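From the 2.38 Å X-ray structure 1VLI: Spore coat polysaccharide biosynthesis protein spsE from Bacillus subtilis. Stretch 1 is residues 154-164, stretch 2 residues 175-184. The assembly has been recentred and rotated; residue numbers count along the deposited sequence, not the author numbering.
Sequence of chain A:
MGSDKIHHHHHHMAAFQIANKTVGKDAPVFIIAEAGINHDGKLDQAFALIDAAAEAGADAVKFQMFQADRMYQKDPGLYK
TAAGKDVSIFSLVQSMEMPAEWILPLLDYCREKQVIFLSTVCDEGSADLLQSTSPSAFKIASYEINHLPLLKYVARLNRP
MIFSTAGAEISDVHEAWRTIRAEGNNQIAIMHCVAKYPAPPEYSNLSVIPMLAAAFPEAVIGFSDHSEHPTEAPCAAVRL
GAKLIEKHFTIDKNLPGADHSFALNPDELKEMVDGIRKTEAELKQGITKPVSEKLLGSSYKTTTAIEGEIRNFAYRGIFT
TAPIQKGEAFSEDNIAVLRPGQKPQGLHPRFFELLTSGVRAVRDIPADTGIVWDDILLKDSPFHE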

# COMPACT_ATOMS: atom_id res chain seq x y z
N VAL A 154 -6.34 11.55 3.87
CA VAL A 154 -6.52 10.44 4.77
C VAL A 154 -5.90 10.72 6.16
O VAL A 154 -6.48 10.38 7.19
CB VAL A 154 -5.95 9.16 4.17
CG1 VAL A 154 -6.20 8.01 5.10
CG2 VAL A 154 -6.60 8.87 2.83
N ALA A 155 -4.71 11.34 6.19
CA ALA A 155 -4.10 11.67 7.48
C ALA A 155 -5.10 12.39 8.43
O ALA A 155 -5.07 12.18 9.63
CB ALA A 155 -2.86 12.50 7.29
N ARG A 156 -5.96 13.23 7.87
CA ARG A 156 -6.90 14.02 8.67
C ARG A 156 -8.03 13.20 9.31
O ARG A 156 -8.77 13.72 10.13
CB ARG A 156 -7.52 15.15 7.85
CG ARG A 156 -6.62 16.34 7.72
CD ARG A 156 -7.12 17.35 6.72
NE ARG A 156 -6.08 18.31 6.40
CZ ARG A 156 -6.23 19.36 5.60
NH1 ARG A 156 -7.41 19.61 5.03
NH2 ARG A 156 -5.20 20.17 5.38
N LEU A 157 -8.15 11.94 8.93
CA LEU A 157 -9.17 11.07 9.47
C LEU A 157 -8.73 10.46 10.79
O LEU A 157 -9.52 9.80 11.48
CB LEU A 157 -9.52 9.99 8.45
CG LEU A 157 -10.07 10.56 7.15
CD1 LEU A 157 -10.16 9.48 6.06
CD2 LEU A 157 -11.44 11.24 7.43
N ASN A 158 -7.47 10.68 11.13
CA ASN A 158 -6.88 10.25 12.40
C ASN A 158 -6.81 8.76 12.74
O ASN A 158 -6.77 8.36 13.90
CB ASN A 158 -7.35 11.10 13.58
CG ASN A 158 -6.23 12.02 14.08
OD1 ASN A 158 -6.28 13.24 13.83
ND2 ASN A 158 -5.17 11.44 14.74
N ARG A 159 -6.73 7.94 11.72
CA ARG A 159 -6.50 6.54 11.90
C ARG A 159 -5.07 6.19 11.52
O ARG A 159 -4.37 6.97 10.83
CB ARG A 159 -7.52 5.76 11.09
CG ARG A 159 -8.89 5.73 11.75
CD ARG A 159 -8.88 4.95 13.10
NE ARG A 159 -10.05 5.22 13.94
CZ ARG A 159 -10.17 6.26 14.77
NH1 ARG A 159 -9.18 7.15 14.89
NH2 ARG A 159 -11.28 6.40 15.48
N PRO A 160 -4.60 5.04 11.99
CA PRO A 160 -3.30 4.55 11.59
C PRO A 160 -3.13 4.51 10.07
O PRO A 160 -4.08 4.30 9.31
CB PRO A 160 -3.28 3.15 12.19
CG PRO A 160 -4.09 3.31 13.42
CD PRO A 160 -5.24 4.16 12.98
N MSE A 161 -1.88 4.69 9.63
CA MSE A 161 -1.58 4.67 8.22
C MSE A 161 -0.41 3.80 7.94
O MSE A 161 0.60 3.87 8.64
CB MSE A 161 -1.37 6.07 7.79
CG MSE A 161 -2.72 6.69 7.61
SE MSE A 161 -2.76 8.38 6.90
CE MSE A 161 -2.02 8.10 5.07
N ILE A 162 -0.58 2.90 6.97
CA ILE A 162 0.49 1.99 6.58
C ILE A 162 0.84 2.29 5.15
O ILE A 162 -0.04 2.19 4.29
CB ILE A 162 0.03 0.54 6.67
CG1 ILE A 162 -0.57 0.24 8.04
CG2 ILE A 162 1.20 -0.42 6.37
CD1 ILE A 162 -1.30 -1.08 8.09
N PHE A 163 2.08 2.69 4.88
CA PHE A 163 2.42 2.94 3.48
C PHE A 163 3.60 2.12 2.98
O PHE A 163 4.51 1.79 3.73
CB PHE A 163 2.48 4.43 3.13
CG PHE A 163 3.68 5.16 3.66
CD1 PHE A 163 4.91 5.16 2.95
CD2 PHE A 163 3.58 5.91 4.83
CE1 PHE A 163 5.98 5.88 3.40
CE2 PHE A 163 4.69 6.63 5.31
CZ PHE A 163 5.88 6.63 4.58
N SER A 164 3.53 1.72 1.72
CA SER A 164 4.50 0.83 1.16
C SER A 164 5.53 1.62 0.36
O SER A 164 5.29 2.77 -0.02
CB SER A 164 3.78 -0.20 0.31
OG SER A 164 3.41 -1.31 1.12
N GLU A 175 9.11 12.41 2.39
CA GLU A 175 8.13 13.39 1.98
C GLU A 175 6.73 12.88 2.31
O GLU A 175 5.86 13.65 2.70
CB GLU A 175 8.25 13.70 0.49
CG GLU A 175 7.38 14.86 0.03
CD GLU A 175 7.73 15.36 -1.37
OE1 GLU A 175 8.41 14.62 -2.10
OE2 GLU A 175 7.32 16.50 -1.73
N ALA A 176 6.54 11.58 2.12
CA ALA A 176 5.27 10.92 2.46
C ALA A 176 5.05 10.98 3.96
O ALA A 176 3.92 11.26 4.44
CB ALA A 176 5.29 9.50 1.98
N TRP A 177 6.14 10.74 4.70
CA TRP A 177 6.12 10.76 6.16
C TRP A 177 5.75 12.14 6.72
O TRP A 177 4.78 12.27 7.49
CB TRP A 177 7.46 10.29 6.70
CG TRP A 177 7.56 10.28 8.22
CD1 TRP A 177 7.09 9.31 9.10
CD2 TRP A 177 8.17 11.28 9.03
NE1 TRP A 177 7.37 9.67 10.39
CE2 TRP A 177 8.05 10.86 10.38
CE3 TRP A 177 8.84 12.48 8.75
CZ2 TRP A 177 8.54 11.61 11.44
CZ3 TRP A 177 9.32 13.24 9.80
CH2 TRP A 177 9.18 12.80 11.13
N ARG A 178 6.52 13.15 6.30
CA ARG A 178 6.29 14.55 6.66
C ARG A 178 4.89 15.04 6.37
O ARG A 178 4.36 15.84 7.12
CB ARG A 178 7.25 15.47 5.90
CG ARG A 178 8.57 15.63 6.59
CD ARG A 178 9.39 16.82 6.09
NE ARG A 178 9.11 18.03 6.85
CZ ARG A 178 9.83 19.15 6.78
NH1 ARG A 178 10.89 19.22 5.99
NH2 ARG A 178 9.49 20.20 7.52
N THR A 179 4.34 14.60 5.25
CA THR A 179 3.03 15.03 4.79
C THR A 179 1.92 14.54 5.74
O THR A 179 0.93 15.24 5.98
CB THR A 179 2.79 14.47 3.37
OG1 THR A 179 3.75 15.02 2.46
CG2 THR A 179 1.49 14.94 2.82
N ILE A 180 2.08 13.32 6.26
CA ILE A 180 1.10 12.75 7.19
C ILE A 180 1.28 13.41 8.55
O ILE A 180 0.30 13.75 9.23
CB ILE A 180 1.26 11.22 7.29
CG1 ILE A 180 1.01 10.60 5.92
CG2 ILE A 180 0.32 10.63 8.38
CD1 ILE A 180 1.61 9.21 5.80
N ARG A 181 2.54 13.57 8.96
CA ARG A 181 2.82 14.17 10.23
C ARG A 181 2.31 15.58 10.32
O ARG A 181 1.74 15.95 11.34
CB ARG A 181 4.29 14.13 10.54
CG ARG A 181 4.66 12.87 11.21
CD ARG A 181 5.99 12.92 11.85
NE ARG A 181 5.97 13.48 13.20
CZ ARG A 181 5.72 12.77 14.30
NH1 ARG A 181 5.45 11.47 14.23
NH2 ARG A 181 5.75 13.38 15.47
N ALA A 182 2.47 16.36 9.24
CA ALA A 182 2.06 17.76 9.23
C ALA A 182 0.57 17.95 9.53
O ALA A 182 0.16 19.05 9.92
CB ALA A 182 2.41 18.42 7.89
N GLU A 183 -0.24 16.92 9.33
CA GLU A 183 -1.69 17.01 9.59
C GLU A 183 -2.07 16.62 11.01
O GLU A 183 -3.25 16.52 11.33
CB GLU A 183 -2.49 16.17 8.59
CG GLU A 183 -2.35 16.59 7.14
CD GLU A 183 -2.60 18.07 6.90
OE1 GLU A 183 -3.64 18.58 7.38
OE2 GLU A 183 -1.77 18.72 6.22
N GLY A 184 -1.08 16.37 11.85
CA GLY A 184 -1.31 15.98 13.23
C GLY A 184 -1.44 14.49 13.48
O GLY A 184 -1.68 14.08 14.61

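What does the start of stretch 1 offer the second stretch? Val154 does not reach across, but Ala155 points its CB directly toward the other stretch, and the backbones come close here: its CA lies 5.3 Å from the CA of Ile180. A methyl group is enough to fill so narrow a gap. Ala155 CB packs 3.8 Å from Ile180 CG2 and 3.9 Å from Glu183 CB, so the small residue touches both an aliphatic branch and the base of an acidic side chain.

How is the charge of that acidic side chain met? Arg156 sets off sideways from its CA, yet its extended side chain brings the guanidinium to Glu183, forming a salt bridge. Arg156 NE donates a hydrogen bond to Glu183 OE1 at 2.6 Å, with an N-H...O angle of 157°, and Arg156 NH2 donates a second to the same Glu183 OE1 at 3.0 Å, with a more bent angle of 134°. The oxygen therefore sits at the edge of the guanidinium, near its plane, where the N-H bonds point. Glu183 turns toward stretch 1 and folds its chain through two m rotamers, and its CB still rests on Ala155: one residue serves both the apolar and the polar parts of the contact.

Where does the chain turn before it enters the strand? A type I turn runs from Ala155 to Asn158, with Asn158 N hydrogen-bonded to Ala155 O at 3.2 Å, and Asn158 leaves helical geometry with positive phi. Its side chain only skirts the other stretch, Asn158 ND2 lying 4.4 Å from Gly184 O, too far for a hydrogen bond. Gly184 closes a second type I turn, from Arg181, and its backbone angles by themselves call for glycine. Arg159 and Pro160 stay out of reach.

What does the strand contribute as it runs nearly antiparallel to the helix, at 163°? Alternation decides it: Met161 and Phe163 point toward the helix, whereas Ile162 points away. Met161, a selenomethionine, places its CE 3.9 Å from Ile180 CD1, and Phe163 CD2 approaches that same Ile180 CD1 at 4.0 Å. Ile180 thus links Ala155 to both strand side chains. Farther along, Ala176 CB lies over one face of the Phe163 ring, 4.2 Å from its centroid and 25° off the normal, a CH-pi contact. The aromatic side chain spans the distance that the backbones leave open, since the CA atoms of Phe163 and Ala176 are 8.5 Å apart.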